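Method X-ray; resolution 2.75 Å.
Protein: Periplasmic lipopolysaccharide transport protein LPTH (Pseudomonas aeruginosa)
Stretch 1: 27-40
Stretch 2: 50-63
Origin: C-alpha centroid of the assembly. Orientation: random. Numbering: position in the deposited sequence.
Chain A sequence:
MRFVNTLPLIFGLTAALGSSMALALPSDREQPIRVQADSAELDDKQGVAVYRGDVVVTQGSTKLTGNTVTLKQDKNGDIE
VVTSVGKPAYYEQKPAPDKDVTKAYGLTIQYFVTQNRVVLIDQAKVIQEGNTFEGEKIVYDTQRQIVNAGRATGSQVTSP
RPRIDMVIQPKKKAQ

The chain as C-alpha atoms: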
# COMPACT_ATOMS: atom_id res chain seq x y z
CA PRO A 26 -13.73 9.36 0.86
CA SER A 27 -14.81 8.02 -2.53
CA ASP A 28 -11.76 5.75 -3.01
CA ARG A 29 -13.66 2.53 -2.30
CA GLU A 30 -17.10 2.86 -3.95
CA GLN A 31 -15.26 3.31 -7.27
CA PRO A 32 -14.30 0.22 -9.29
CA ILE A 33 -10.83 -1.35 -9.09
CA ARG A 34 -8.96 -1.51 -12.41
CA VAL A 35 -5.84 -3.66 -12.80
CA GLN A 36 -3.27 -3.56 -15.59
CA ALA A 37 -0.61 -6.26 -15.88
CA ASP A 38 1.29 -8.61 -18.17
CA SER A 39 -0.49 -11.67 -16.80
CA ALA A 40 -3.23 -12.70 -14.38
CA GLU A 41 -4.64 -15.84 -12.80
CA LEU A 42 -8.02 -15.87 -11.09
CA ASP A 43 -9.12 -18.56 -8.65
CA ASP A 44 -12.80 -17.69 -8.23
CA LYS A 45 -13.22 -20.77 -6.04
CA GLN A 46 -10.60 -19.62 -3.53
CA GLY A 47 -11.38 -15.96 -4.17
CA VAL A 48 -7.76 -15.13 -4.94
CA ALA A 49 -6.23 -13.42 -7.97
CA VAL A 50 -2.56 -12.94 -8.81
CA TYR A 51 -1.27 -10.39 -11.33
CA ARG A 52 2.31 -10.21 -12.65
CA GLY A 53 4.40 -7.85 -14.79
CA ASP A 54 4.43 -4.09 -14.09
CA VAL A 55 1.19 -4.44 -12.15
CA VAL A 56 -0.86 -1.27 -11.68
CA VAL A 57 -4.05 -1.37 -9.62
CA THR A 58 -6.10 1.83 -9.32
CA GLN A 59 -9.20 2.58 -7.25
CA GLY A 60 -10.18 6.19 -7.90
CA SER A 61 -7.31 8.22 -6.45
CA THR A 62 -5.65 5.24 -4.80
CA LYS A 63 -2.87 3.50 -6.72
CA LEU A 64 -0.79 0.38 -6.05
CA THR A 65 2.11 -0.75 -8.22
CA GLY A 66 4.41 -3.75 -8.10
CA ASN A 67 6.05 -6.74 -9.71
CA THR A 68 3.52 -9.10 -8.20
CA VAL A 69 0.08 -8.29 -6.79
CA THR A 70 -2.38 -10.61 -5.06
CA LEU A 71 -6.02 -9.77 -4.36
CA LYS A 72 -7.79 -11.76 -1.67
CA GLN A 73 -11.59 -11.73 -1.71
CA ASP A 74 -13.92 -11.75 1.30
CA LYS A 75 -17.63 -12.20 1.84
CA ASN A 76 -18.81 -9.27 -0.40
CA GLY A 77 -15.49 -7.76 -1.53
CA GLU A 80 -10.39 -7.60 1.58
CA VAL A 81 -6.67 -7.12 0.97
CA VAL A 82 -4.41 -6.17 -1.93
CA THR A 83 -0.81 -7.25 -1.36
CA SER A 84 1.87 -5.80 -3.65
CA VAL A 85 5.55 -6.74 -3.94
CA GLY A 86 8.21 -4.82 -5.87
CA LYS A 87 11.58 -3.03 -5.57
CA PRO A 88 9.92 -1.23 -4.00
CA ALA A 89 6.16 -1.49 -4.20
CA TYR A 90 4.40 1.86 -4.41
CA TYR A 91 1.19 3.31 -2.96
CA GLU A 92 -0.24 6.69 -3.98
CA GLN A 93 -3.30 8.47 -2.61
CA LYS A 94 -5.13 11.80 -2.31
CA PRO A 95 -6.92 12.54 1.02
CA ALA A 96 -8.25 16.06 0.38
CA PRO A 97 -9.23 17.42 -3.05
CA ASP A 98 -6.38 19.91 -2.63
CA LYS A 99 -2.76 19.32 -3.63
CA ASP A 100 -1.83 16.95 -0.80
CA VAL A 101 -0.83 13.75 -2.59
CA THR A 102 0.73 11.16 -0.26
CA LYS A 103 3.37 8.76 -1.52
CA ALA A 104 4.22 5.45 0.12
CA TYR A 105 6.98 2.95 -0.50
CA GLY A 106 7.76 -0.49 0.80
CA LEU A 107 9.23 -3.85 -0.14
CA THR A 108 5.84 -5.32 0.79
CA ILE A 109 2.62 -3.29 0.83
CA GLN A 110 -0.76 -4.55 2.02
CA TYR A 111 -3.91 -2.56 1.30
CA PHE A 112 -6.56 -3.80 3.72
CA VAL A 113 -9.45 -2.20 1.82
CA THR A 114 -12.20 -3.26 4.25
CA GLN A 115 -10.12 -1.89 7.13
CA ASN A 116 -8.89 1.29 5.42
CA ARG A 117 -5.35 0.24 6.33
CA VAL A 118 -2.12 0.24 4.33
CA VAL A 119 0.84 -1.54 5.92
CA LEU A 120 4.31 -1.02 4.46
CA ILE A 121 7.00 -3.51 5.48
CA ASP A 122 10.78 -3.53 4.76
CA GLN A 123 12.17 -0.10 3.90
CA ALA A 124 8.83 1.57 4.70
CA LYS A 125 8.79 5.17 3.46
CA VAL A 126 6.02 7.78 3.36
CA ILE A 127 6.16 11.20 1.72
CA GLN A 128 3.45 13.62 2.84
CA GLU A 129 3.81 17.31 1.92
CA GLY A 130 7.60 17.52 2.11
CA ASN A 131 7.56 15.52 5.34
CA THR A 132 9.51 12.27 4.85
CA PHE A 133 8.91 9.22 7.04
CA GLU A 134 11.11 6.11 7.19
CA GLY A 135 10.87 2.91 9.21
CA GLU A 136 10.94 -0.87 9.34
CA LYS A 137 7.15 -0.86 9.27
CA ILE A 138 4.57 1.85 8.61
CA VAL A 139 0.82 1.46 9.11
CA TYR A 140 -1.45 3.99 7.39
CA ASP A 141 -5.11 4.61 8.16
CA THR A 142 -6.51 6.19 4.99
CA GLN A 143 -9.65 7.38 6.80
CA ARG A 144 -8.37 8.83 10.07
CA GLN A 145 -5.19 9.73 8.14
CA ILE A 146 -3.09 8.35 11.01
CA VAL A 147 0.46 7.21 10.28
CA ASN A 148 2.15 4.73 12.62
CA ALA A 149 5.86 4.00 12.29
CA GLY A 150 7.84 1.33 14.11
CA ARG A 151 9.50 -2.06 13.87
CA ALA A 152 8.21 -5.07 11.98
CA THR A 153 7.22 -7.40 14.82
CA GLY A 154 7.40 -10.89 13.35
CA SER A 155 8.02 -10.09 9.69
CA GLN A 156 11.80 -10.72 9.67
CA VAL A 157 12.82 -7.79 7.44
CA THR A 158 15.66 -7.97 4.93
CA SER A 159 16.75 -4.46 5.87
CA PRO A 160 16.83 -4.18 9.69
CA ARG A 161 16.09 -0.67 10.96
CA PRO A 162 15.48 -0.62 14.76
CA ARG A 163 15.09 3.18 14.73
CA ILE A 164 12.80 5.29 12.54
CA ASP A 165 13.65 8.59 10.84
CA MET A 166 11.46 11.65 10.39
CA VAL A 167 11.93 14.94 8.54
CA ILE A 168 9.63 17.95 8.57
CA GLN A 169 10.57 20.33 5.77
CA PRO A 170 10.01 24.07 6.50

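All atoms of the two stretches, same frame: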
# COMPACT_ATOMS: atom_id res chain seq x y z
N SER A 27 -14.20 8.81 -1.46
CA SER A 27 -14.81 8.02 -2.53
C SER A 27 -13.86 7.01 -3.16
O SER A 27 -14.11 6.53 -4.26
CB SER A 27 -15.39 8.96 -3.59
OG SER A 27 -16.17 9.98 -2.99
N ASP A 28 -12.77 6.66 -2.47
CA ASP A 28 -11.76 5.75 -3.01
C ASP A 28 -12.02 4.24 -2.95
O ASP A 28 -11.11 3.44 -3.11
CB ASP A 28 -10.36 6.13 -2.51
CG ASP A 28 -9.66 7.11 -3.44
OD1 ASP A 28 -9.91 7.06 -4.66
OD2 ASP A 28 -8.85 7.92 -2.94
N ARG A 29 -13.28 3.87 -2.73
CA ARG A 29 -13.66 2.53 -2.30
C ARG A 29 -14.97 2.10 -2.96
O ARG A 29 -15.18 0.92 -3.26
CB ARG A 29 -13.78 2.46 -0.77
CG ARG A 29 -13.76 1.05 -0.16
CD ARG A 29 -13.98 1.16 1.38
NE ARG A 29 -14.23 -0.09 2.11
CZ ARG A 29 -15.19 -0.97 1.84
NH1 ARG A 29 -16.01 -0.79 0.81
NH2 ARG A 29 -15.30 -2.05 2.60
N GLU A 30 -15.86 3.07 -3.19
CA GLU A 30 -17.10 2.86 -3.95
C GLU A 30 -16.84 2.85 -5.46
O GLU A 30 -17.68 2.39 -6.23
CB GLU A 30 -18.15 3.93 -3.60
CG GLU A 30 -19.05 3.59 -2.41
CD GLU A 30 -20.46 3.21 -2.83
OE1 GLU A 30 -20.98 3.80 -3.81
OE2 GLU A 30 -21.07 2.34 -2.18
N GLN A 31 -15.69 3.37 -5.87
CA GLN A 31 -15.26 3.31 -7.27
C GLN A 31 -14.76 1.91 -7.59
O GLN A 31 -14.34 1.18 -6.70
CB GLN A 31 -14.13 4.32 -7.52
CG GLN A 31 -14.48 5.76 -7.21
CD GLN A 31 -15.50 6.35 -8.15
OE1 GLN A 31 -15.15 6.96 -9.17
NE2 GLN A 31 -16.78 6.18 -7.83
N PRO A 32 -14.81 1.53 -8.88
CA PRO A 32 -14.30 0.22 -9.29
C PRO A 32 -12.78 0.12 -9.24
O PRO A 32 -12.09 1.14 -9.32
CB PRO A 32 -14.79 0.09 -10.74
CG PRO A 32 -14.92 1.50 -11.20
CD PRO A 32 -15.40 2.27 -10.01
N ILE A 33 -12.27 -1.10 -9.10
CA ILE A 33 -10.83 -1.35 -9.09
C ILE A 33 -10.38 -1.82 -10.47
O ILE A 33 -10.81 -2.87 -10.94
CB ILE A 33 -10.47 -2.45 -8.08
CG1 ILE A 33 -11.02 -2.13 -6.69
CG2 ILE A 33 -8.96 -2.67 -8.03
CD1 ILE A 33 -10.85 -3.25 -5.71
N ARG A 34 -9.52 -1.05 -11.13
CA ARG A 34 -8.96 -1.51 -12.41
C ARG A 34 -7.52 -2.00 -12.24
O ARG A 34 -6.74 -1.40 -11.51
CB ARG A 34 -9.08 -0.44 -13.51
CG ARG A 34 -9.12 1.00 -13.04
CD ARG A 34 -9.88 1.90 -14.02
NE ARG A 34 -11.23 1.42 -14.28
CZ ARG A 34 -12.21 2.16 -14.81
NH1 ARG A 34 -11.99 3.43 -15.14
NH2 ARG A 34 -13.41 1.63 -15.00
N VAL A 35 -7.20 -3.12 -12.88
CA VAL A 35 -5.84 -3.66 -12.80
C VAL A 35 -5.25 -3.82 -14.20
O VAL A 35 -5.91 -4.27 -15.13
CB VAL A 35 -5.79 -5.01 -12.05
CG1 VAL A 35 -4.38 -5.27 -11.55
CG2 VAL A 35 -6.76 -5.02 -10.88
N GLN A 36 -3.98 -3.44 -14.33
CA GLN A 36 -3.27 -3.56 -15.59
C GLN A 36 -1.99 -4.34 -15.33
O GLN A 36 -1.18 -3.94 -14.49
CB GLN A 36 -2.94 -2.17 -16.15
CG GLN A 36 -2.26 -2.18 -17.50
CD GLN A 36 -1.35 -0.98 -17.71
OE1 GLN A 36 -0.96 -0.32 -16.75
NE2 GLN A 36 -1.01 -0.71 -18.96
N ALA A 37 -1.82 -5.46 -16.03
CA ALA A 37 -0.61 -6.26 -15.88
C ALA A 37 -0.21 -6.96 -17.17
O ALA A 37 -0.82 -6.77 -18.22
CB ALA A 37 -0.78 -7.28 -14.76
N ASP A 38 0.86 -7.75 -17.08
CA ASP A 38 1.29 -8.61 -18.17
C ASP A 38 0.53 -9.92 -18.15
O ASP A 38 0.21 -10.48 -19.19
CB ASP A 38 2.79 -8.90 -18.06
CG ASP A 38 3.64 -7.71 -18.44
OD1 ASP A 38 3.12 -6.81 -19.13
OD2 ASP A 38 4.83 -7.68 -18.05
N SER A 39 0.24 -10.41 -16.95
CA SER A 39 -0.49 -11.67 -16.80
C SER A 39 -1.34 -11.69 -15.54
O SER A 39 -1.11 -10.91 -14.61
CB SER A 39 0.48 -12.86 -16.83
OG SER A 39 1.32 -12.88 -15.69
N ALA A 40 -2.34 -12.57 -15.53
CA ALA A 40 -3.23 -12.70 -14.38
C ALA A 40 -3.74 -14.12 -14.26
O ALA A 40 -3.90 -14.82 -15.26
CB ALA A 40 -4.40 -11.74 -14.50
N VAL A 50 -3.93 -13.47 -8.77
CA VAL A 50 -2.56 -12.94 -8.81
C VAL A 50 -2.16 -12.37 -10.18
O VAL A 50 -2.31 -13.02 -11.21
CB VAL A 50 -1.50 -13.95 -8.28
CG1 VAL A 50 -1.73 -15.33 -8.83
CG2 VAL A 50 -0.09 -13.47 -8.59
N TYR A 51 -1.66 -11.14 -10.15
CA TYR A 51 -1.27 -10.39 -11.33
C TYR A 51 0.25 -10.16 -11.35
O TYR A 51 0.84 -9.82 -10.32
CB TYR A 51 -1.98 -9.04 -11.36
CG TYR A 51 -3.48 -9.12 -11.18
CD1 TYR A 51 -4.05 -9.15 -9.91
CD2 TYR A 51 -4.34 -9.14 -12.27
CE1 TYR A 51 -5.42 -9.21 -9.73
CE2 TYR A 51 -5.71 -9.21 -12.11
CZ TYR A 51 -6.24 -9.24 -10.84
OH TYR A 51 -7.61 -9.31 -10.68
N ARG A 52 0.86 -10.34 -12.52
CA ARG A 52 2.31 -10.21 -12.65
C ARG A 52 2.69 -9.33 -13.84
O ARG A 52 1.98 -9.29 -14.85
CB ARG A 52 2.97 -11.58 -12.82
CG ARG A 52 2.72 -12.56 -11.69
CD ARG A 52 3.51 -13.84 -11.91
NE ARG A 52 2.93 -14.98 -11.19
CZ ARG A 52 1.85 -15.64 -11.58
NH1 ARG A 52 1.21 -15.27 -12.68
NH2 ARG A 52 1.40 -16.66 -10.87
N GLY A 53 3.82 -8.63 -13.70
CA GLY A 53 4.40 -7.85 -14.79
C GLY A 53 3.96 -6.39 -14.82
O GLY A 53 2.96 -6.06 -15.45
N ASP A 54 4.73 -5.53 -14.16
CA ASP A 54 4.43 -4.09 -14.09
C ASP A 54 2.99 -3.84 -13.66
O ASP A 54 2.28 -3.05 -14.29
CB ASP A 54 4.69 -3.40 -15.43
CG ASP A 54 6.16 -3.30 -15.77
OD1 ASP A 54 6.89 -2.59 -15.04
OD2 ASP A 54 6.58 -3.92 -16.77
N VAL A 55 2.57 -4.52 -12.60
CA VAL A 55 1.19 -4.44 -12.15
C VAL A 55 0.82 -3.06 -11.61
O VAL A 55 1.54 -2.49 -10.77
CB VAL A 55 0.92 -5.49 -11.07
CG1 VAL A 55 -0.57 -5.66 -10.84
CG2 VAL A 55 1.56 -6.80 -11.46
N VAL A 56 -0.29 -2.54 -12.12
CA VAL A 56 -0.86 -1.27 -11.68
C VAL A 56 -2.33 -1.46 -11.33
O VAL A 56 -3.16 -1.70 -12.20
CB VAL A 56 -0.79 -0.20 -12.79
CG1 VAL A 56 -1.18 1.16 -12.24
CG2 VAL A 56 0.59 -0.16 -13.41
N VAL A 57 -2.66 -1.35 -10.05
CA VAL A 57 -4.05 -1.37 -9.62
C VAL A 57 -4.50 0.02 -9.14
O VAL A 57 -3.87 0.61 -8.27
CB VAL A 57 -4.33 -2.46 -8.54
CG1 VAL A 57 -3.02 -2.97 -7.92
CG2 VAL A 57 -5.31 -1.96 -7.48
N THR A 58 -5.57 0.54 -9.73
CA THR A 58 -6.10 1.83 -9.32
C THR A 58 -7.54 1.74 -8.84
O THR A 58 -8.36 1.03 -9.43
CB THR A 58 -6.02 2.88 -10.46
OG1 THR A 58 -6.79 2.44 -11.58
CG2 THR A 58 -4.57 3.11 -10.89
N GLN A 59 -7.84 2.44 -7.75
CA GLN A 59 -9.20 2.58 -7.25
C GLN A 59 -9.50 4.05 -6.98
O GLN A 59 -9.36 4.53 -5.85
CB GLN A 59 -9.41 1.75 -5.98
CG GLN A 59 -10.85 1.63 -5.52
CD GLN A 59 -11.00 0.80 -4.25
OE1 GLN A 59 -10.09 0.74 -3.42
NE2 GLN A 59 -12.15 0.16 -4.09
N GLY A 60 -9.89 4.77 -8.02
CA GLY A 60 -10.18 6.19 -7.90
C GLY A 60 -8.92 7.04 -7.85
O GLY A 60 -8.31 7.33 -8.88
N SER A 61 -8.53 7.44 -6.65
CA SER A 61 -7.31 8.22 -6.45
C SER A 61 -6.21 7.33 -5.90
O SER A 61 -5.03 7.67 -5.97
CB SER A 61 -7.57 9.39 -5.51
OG SER A 61 -6.93 9.18 -4.26
N THR A 62 -6.60 6.19 -5.34
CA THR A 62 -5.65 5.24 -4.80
C THR A 62 -4.92 4.53 -5.93
O THR A 62 -5.50 4.25 -6.98
CB THR A 62 -6.36 4.21 -3.90
OG1 THR A 62 -6.97 4.89 -2.80
CG2 THR A 62 -5.39 3.18 -3.38
N LYS A 63 -3.64 4.24 -5.73
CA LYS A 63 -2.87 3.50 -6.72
C LYS A 63 -1.84 2.59 -6.06
O LYS A 63 -1.15 3.00 -5.13
CB LYS A 63 -2.20 4.45 -7.71
CG LYS A 63 -1.51 3.76 -8.87
CD LYS A 63 -1.08 4.75 -9.94
CE LYS A 63 0.04 5.64 -9.46
NZ LYS A 63 0.53 6.54 -10.54
O HOH W 1 -10.65 2.98 -10.45
O HOH W 2 5.53 -4.75 -19.52

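Antiparallel strands are held by backbone pairing and tuned by side chains, and these two stretches of LptH illustrate the principle. The shortest polar contacts lie at one end, where D28, though poorly ordered, receives the turn from Q59 to T62, a type II' turn. S61 N donates to D28 OD1 at a very short 2.5 Å, and S61 OG donates to D28 OD2 at 2.6 Å, so one carboxylate serves both backbone and side chain. G60 suits its corner: its phi is positive, and a CB there would clash with D28 OD1.

Beyond the turn, two ladders follow. R34 N to T58 O and T58 N to R34 O, both 2.9 Å, form one reciprocal pair; Q36 and V56 form the next. The register then shifts by one residue. R52 O accepts from both D38 N and S39 N at 2.9 Å each, and R52 N returns a bond to S39 O at 2.9 Å. G53 permits this corner, since a CB would strike D38 OD2 and its own preceding carbonyl.

Packing completes the contact. V35 CG1 sits 4.0 Å from the centroid of the Y51 ring, over its face, and 3.9 Å from V55 CG1. The small A40 brings CB to 3.4 Å from Y51 CD2. The two sides together bury 1094 Å², with Q59 and D28 contributing the largest areas; V55, V57, Q59 and T62 are buried in the whole structure.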